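Local coordinates for clavulanic acid biosynthesis oligopeptide binding protein 2 (Streptomyces clavuligerus, PDB 2WOL) that probably binds peptides or related ligands as a solute-binding protein of the clavulanic acid biosynthetic pathway, at residues 65-70 / 101-106; 82-87 / 239-244. All coordinates share one frame; numbering follows the deposited sequence. Where two conformers were deposited one is given.

Overall arrangement
From the N terminus, the chain passes 65-70, then 82-87, then 101-106, and reaches 239-244 far later, so the two contacts cross instead of nesting. Contact 1 closes a loop of 30 intervening residues, of which 8 are strand and none helix; contact 2 closes one of 151. Their centres lie about 7 Å apart, and strands 68-69 and 82-83 pair antiparallel, with A69 O 2.7 Å from A82 N in a probable hydrogen bond. Contact 1 thus ties this small ribbon to the end of strand 98-102 in a four-stranded sheet, while contact 2 ties it to the loop between strands 225-230 and 248-253 of the five-stranded mixed sheet.

Contact 1. Residues 65-70 / 101-106; sequences RTLMAY and YRLRRG
L67 and Y101 both set CG anti to the carbonyl carbon and beside their own backbone N (chi1 -73° in L67), and from there the leucine meets the ring over one face. Evidence for a CH-pi contact is direct: L67 CD1 stands 4.1 Å from the centroid of the Y101 ring, 22° off its normal, and is displaced toward the rim. The other branch serves a second partner, L67 CD2 touching L103 CD1 at 3.8 Å. M68 crosses the tyrosine at about a right angle. Its CG lies 3.7 Å from Y101 CE2, and its SD sits at the ring edge, 5.3 Å from the Y101 centroid, a Met-aromatic contact. At the far end R65 and R104 cross with guanidinium planes 47° apart; R65 NH2 is 4.0 Å from R104 CD. The like charges come close, R65 NH2 lying 4.2 Å from R104 NE, and R65 NH2 donates to T238 O. Y101 OH is hydrogen-bonded to D184 OD1 in helix 183-186. I172 of strand 171-175 touches both L67 and Y101, and V120 of helix 117-127 meets L67, so this buried layer joins ribbon strand 68-69 to the four-stranded sheet and two helices.

Contact 2. Residues 82-87 / 239-244; sequences APDLAE and DPIRPA
D84 and R242 meet at about a right angle as side chains, and their carboxylate and guanidinium planes are inclined by 27°. The grip is two-pronged and end-on: R242 NH1 donates to D84 OD1 at 3.0 Å and R242 NH2 to D84 OD2 at 2.7 Å. Both oxygens lie close to the guanidinium plane, whereas both nitrogens approach from above the carboxylate plane. With CG anti to the backbone N (chi1 -179°), the D84 carboxylate carbon is carried away from its own N, where the arginine meets it. One face of the guanidinium carries I241 CG2, 4.3 Å above its centre.

D239 supplies the second carboxylate. Its OD2 receives R242 NH1 at 3.0 Å on the syn side, while its OD1 accepts I241 N at 2.8 Å and R242 N at 2.9 Å, the first bond defining an Asx turn. The same side chain therefore shapes the loop backbone and braces the arginine. Beside this polar centre, P240 CG rests 3.4 Å from P83 O.

The network holds the residue following strand 82-83 to the loop between strands 225-230 and 248-253. R242 NE donates to R61 O, and R65 NE forms a salt bridge with D84 OD1. Placing the buried D84 and D239 carboxylates 4.3 Å apart, OD1 to OD1, should be costly without nearby cations; R242 NH1 is shared by D84 OD1 and D239 OD2, and R65 adds a second positive charge at D84, so the network probably offsets their repulsion and favours the charged form of both acids.

Contact 1. Residues 65-70 / 101-106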
# COMPACT_ATOMS: atom_id res chain seq x y z
N ARG A 65 -9.96 0.70 -16.38
CA ARG A 65 -8.75 1.34 -16.87
C ARG A 65 -8.61 2.73 -16.25
O ARG A 65 -9.57 3.28 -15.71
CB ARG A 65 -8.77 1.41 -18.39
CG ARG A 65 -8.83 0.05 -19.07
CD ARG A 65 -8.87 0.19 -20.58
NE ARG A 65 -7.64 0.75 -21.11
CZ ARG A 65 -7.38 0.88 -22.41
NH1 ARG A 65 -8.26 0.48 -23.31
NH2 ARG A 65 -6.22 1.40 -22.80
N THR A 66 -7.41 3.28 -16.33
CA THR A 66 -7.09 4.59 -15.76
C THR A 66 -6.23 5.33 -16.78
O THR A 66 -5.79 4.74 -17.77
CB THR A 66 -6.35 4.44 -14.41
OG1 THR A 66 -5.34 3.43 -14.54
CG2 THR A 66 -7.32 4.02 -13.31
N LEU A 67 -5.99 6.62 -16.56
CA LEU A 67 -5.14 7.39 -17.49
C LEU A 67 -3.77 6.75 -17.60
O LEU A 67 -3.25 6.54 -18.71
CB LEU A 67 -5.02 8.85 -17.06
CG LEU A 67 -6.26 9.73 -17.28
CD1 LEU A 67 -6.07 11.06 -16.58
CD2 LEU A 67 -6.53 9.95 -18.77
N MET A 68 -3.20 6.43 -16.44
CA MET A 68 -1.90 5.77 -16.32
C MET A 68 -2.11 4.48 -15.55
O MET A 68 -3.04 4.38 -14.76
CB MET A 68 -0.92 6.66 -15.55
CG MET A 68 -0.74 8.05 -16.15
SD MET A 68 0.10 8.01 -17.75
CE MET A 68 1.74 7.45 -17.26
N ALA A 69 -1.25 3.50 -15.77
CA ALA A 69 -1.33 2.24 -15.03
C ALA A 69 0.06 1.66 -14.82
O ALA A 69 0.95 1.90 -15.63
CB ALA A 69 -2.21 1.23 -15.76
N TYR A 70 0.24 0.90 -13.75
CA TYR A 70 1.51 0.20 -13.58
C TYR A 70 1.63 -0.86 -14.67
O TYR A 70 0.69 -1.61 -14.92
CB TYR A 70 1.65 -0.36 -12.15
CG TYR A 70 1.62 0.78 -11.16
CD1 TYR A 70 0.45 1.12 -10.49
CD2 TYR A 70 2.76 1.56 -10.94
CE1 TYR A 70 0.41 2.19 -9.61
CE2 TYR A 70 2.73 2.64 -10.06
CZ TYR A 70 1.55 2.95 -9.41
OH TYR A 70 1.49 4.02 -8.54
N TYR A 101 -3.18 15.38 -19.89
CA TYR A 101 -3.30 14.04 -20.47
C TYR A 101 -4.18 14.09 -21.71
O TYR A 101 -5.12 14.89 -21.79
CB TYR A 101 -3.89 13.04 -19.47
CG TYR A 101 -3.07 12.85 -18.22
CD1 TYR A 101 -3.20 13.72 -17.14
CD2 TYR A 101 -2.15 11.80 -18.11
CE1 TYR A 101 -2.45 13.56 -15.98
CE2 TYR A 101 -1.39 11.63 -16.96
CZ TYR A 101 -1.55 12.51 -15.90
OH TYR A 101 -0.81 12.38 -14.74
N ARG A 102 -3.87 13.22 -22.66
CA ARG A 102 -4.62 13.12 -23.91
C ARG A 102 -5.16 11.70 -24.04
O ARG A 102 -4.40 10.74 -24.06
CB ARG A 102 -3.73 13.50 -25.10
CG ARG A 102 -3.04 14.83 -24.86
CD ARG A 102 -2.16 15.33 -26.00
NE ARG A 102 -1.42 16.50 -25.54
CZ ARG A 102 -1.93 17.74 -25.46
NH1 ARG A 102 -3.18 17.98 -25.85
NH2 ARG A 102 -1.18 18.73 -25.01
N LEU A 103 -6.48 11.59 -24.08
CA LEU A 103 -7.15 10.30 -24.04
C LEU A 103 -7.22 9.63 -25.41
O LEU A 103 -7.39 10.29 -26.44
CB LEU A 103 -8.57 10.45 -23.49
CG LEU A 103 -8.76 10.57 -21.97
CD1 LEU A 103 -8.38 11.96 -21.46
CD2 LEU A 103 -10.21 10.26 -21.63
N ARG A 104 -7.09 8.30 -25.41
CA ARG A 104 -7.35 7.49 -26.60
C ARG A 104 -8.80 7.68 -27.04
O ARG A 104 -9.70 7.82 -26.21
CB ARG A 104 -7.08 6.01 -26.32
CG ARG A 104 -5.62 5.68 -26.08
CD ARG A 104 -5.49 4.26 -25.55
NE ARG A 104 -4.11 3.80 -25.54
CZ ARG A 104 -3.51 3.20 -26.57
NH1 ARG A 104 -4.17 2.99 -27.70
NH2 ARG A 104 -2.25 2.81 -26.46
N ARG A 105 -9.01 7.69 -28.36
CA ARG A 105 -10.32 7.97 -28.93
C ARG A 105 -11.13 6.69 -29.12
O ARG A 105 -10.57 5.60 -29.28
CB ARG A 105 -10.18 8.66 -30.30
CG ARG A 105 -8.96 9.56 -30.45
CD ARG A 105 -9.29 11.04 -30.27
NE ARG A 105 -8.16 11.88 -30.66
CZ ARG A 105 -8.18 13.21 -30.70
NH1 ARG A 105 -9.28 13.89 -30.37
NH2 ARG A 105 -7.09 13.88 -31.07
N GLY A 106 -12.46 6.83 -29.09
CA GLY A 106 -13.37 5.74 -29.42
C GLY A 106 -13.48 4.59 -28.43
O GLY A 106 -14.00 3.53 -28.77

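Contact 2. Residues 82-87 / 239-244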
# COMPACT_ATOMS: atom_id res chain seq x y z
N ALA A 82 2.67 3.81 -16.55
CA ALA A 82 2.74 3.82 -18.02
C ALA A 82 1.39 4.27 -18.60
O ALA A 82 0.36 4.15 -17.94
CB ALA A 82 3.10 2.42 -18.52
N PRO A 83 1.39 4.80 -19.84
CA PRO A 83 0.13 5.23 -20.44
C PRO A 83 -0.86 4.07 -20.55
O PRO A 83 -0.49 2.98 -20.97
CB PRO A 83 0.54 5.69 -21.85
CG PRO A 83 1.98 5.98 -21.76
CD PRO A 83 2.54 5.04 -20.74
N ASP A 84 -2.10 4.33 -20.14
CA ASP A 84 -3.17 3.34 -20.24
C ASP A 84 -4.28 3.92 -21.11
O ASP A 84 -4.29 3.71 -22.32
CB ASP A 84 -3.65 2.94 -18.84
CG ASP A 84 -4.76 1.89 -18.86
OD1 ASP A 84 -5.08 1.35 -19.94
OD2 ASP A 84 -5.30 1.61 -17.78
N LEU A 85 -5.20 4.68 -20.51
CA LEU A 85 -6.21 5.39 -21.30
C LEU A 85 -5.60 6.59 -22.01
O LEU A 85 -6.06 6.97 -23.09
CB LEU A 85 -7.40 5.83 -20.44
CG LEU A 85 -8.32 4.74 -19.90
CD1 LEU A 85 -9.26 5.33 -18.87
CD2 LEU A 85 -9.11 4.07 -21.01
N ALA A 86 -4.57 7.18 -21.40
CA ALA A 86 -3.83 8.28 -22.02
C ALA A 86 -2.90 7.76 -23.11
O ALA A 86 -2.43 6.62 -23.03
CB ALA A 86 -3.04 9.05 -20.97
N GLU A 87 -2.65 8.59 -24.11
CA GLU A 87 -1.75 8.18 -25.19
C GLU A 87 -0.28 8.30 -24.79
O GLU A 87 0.58 7.64 -25.38
CB GLU A 87 -2.01 9.04 -26.44
CG GLU A 87 -3.44 8.95 -26.96
CD GLU A 87 -3.75 9.99 -28.02
OE1 GLU A 87 -3.48 11.19 -27.79
OE2 GLU A 87 -4.27 9.61 -29.09
N ASP A 239 -5.36 -1.42 -25.62
CA ASP A 239 -4.89 -1.62 -24.25
C ASP A 239 -3.47 -2.18 -24.23
O ASP A 239 -3.28 -3.35 -24.57
CB ASP A 239 -5.86 -2.54 -23.50
CG ASP A 239 -5.63 -2.55 -22.00
OD1 ASP A 239 -4.46 -2.53 -21.57
OD2 ASP A 239 -6.64 -2.57 -21.26
N PRO A 240 -2.48 -1.35 -23.83
CA PRO A 240 -1.08 -1.78 -23.77
C PRO A 240 -0.70 -2.53 -22.49
O PRO A 240 0.45 -2.94 -22.34
CB PRO A 240 -0.32 -0.46 -23.84
CG PRO A 240 -1.22 0.51 -23.13
CD PRO A 240 -2.64 0.06 -23.41
N ILE A 241 -1.66 -2.70 -21.58
CA ILE A 241 -1.40 -3.26 -20.25
C ILE A 241 -1.93 -4.68 -20.08
O ILE A 241 -1.23 -5.56 -19.55
CB ILE A 241 -2.02 -2.35 -19.12
CG1 ILE A 241 -1.62 -0.87 -19.28
CG2 ILE A 241 -1.72 -2.90 -17.71
CD1 ILE A 241 -0.17 -0.53 -18.98
N ARG A 242 -3.16 -4.92 -20.54
CA ARG A 242 -3.94 -6.08 -20.12
C ARG A 242 -4.11 -7.16 -21.19
O ARG A 242 -4.72 -6.90 -22.23
CB ARG A 242 -5.31 -5.61 -19.62
CG ARG A 242 -5.22 -4.64 -18.46
CD ARG A 242 -6.53 -3.95 -18.19
NE ARG A 242 -6.34 -2.88 -17.21
CZ ARG A 242 -5.87 -1.67 -17.51
NH1 ARG A 242 -5.58 -1.36 -18.77
NH2 ARG A 242 -5.70 -0.77 -16.56
N PRO A 243 -3.58 -8.37 -20.93
CA PRO A 243 -3.76 -9.47 -21.89
C PRO A 243 -5.13 -10.16 -21.86
O PRO A 243 -5.47 -10.86 -22.80
CB PRO A 243 -2.67 -10.47 -21.48
CG PRO A 243 -2.51 -10.25 -20.03
CD PRO A 243 -2.75 -8.78 -19.78
N ALA A 244 -5.89 -9.97 -20.78
CA ALA A 244 -7.24 -10.53 -20.64
C ALA A 244 -7.37 -11.97 -21.15
O ALA A 244 -8.16 -12.26 -22.05
CB ALA A 244 -8.26 -9.62 -21.32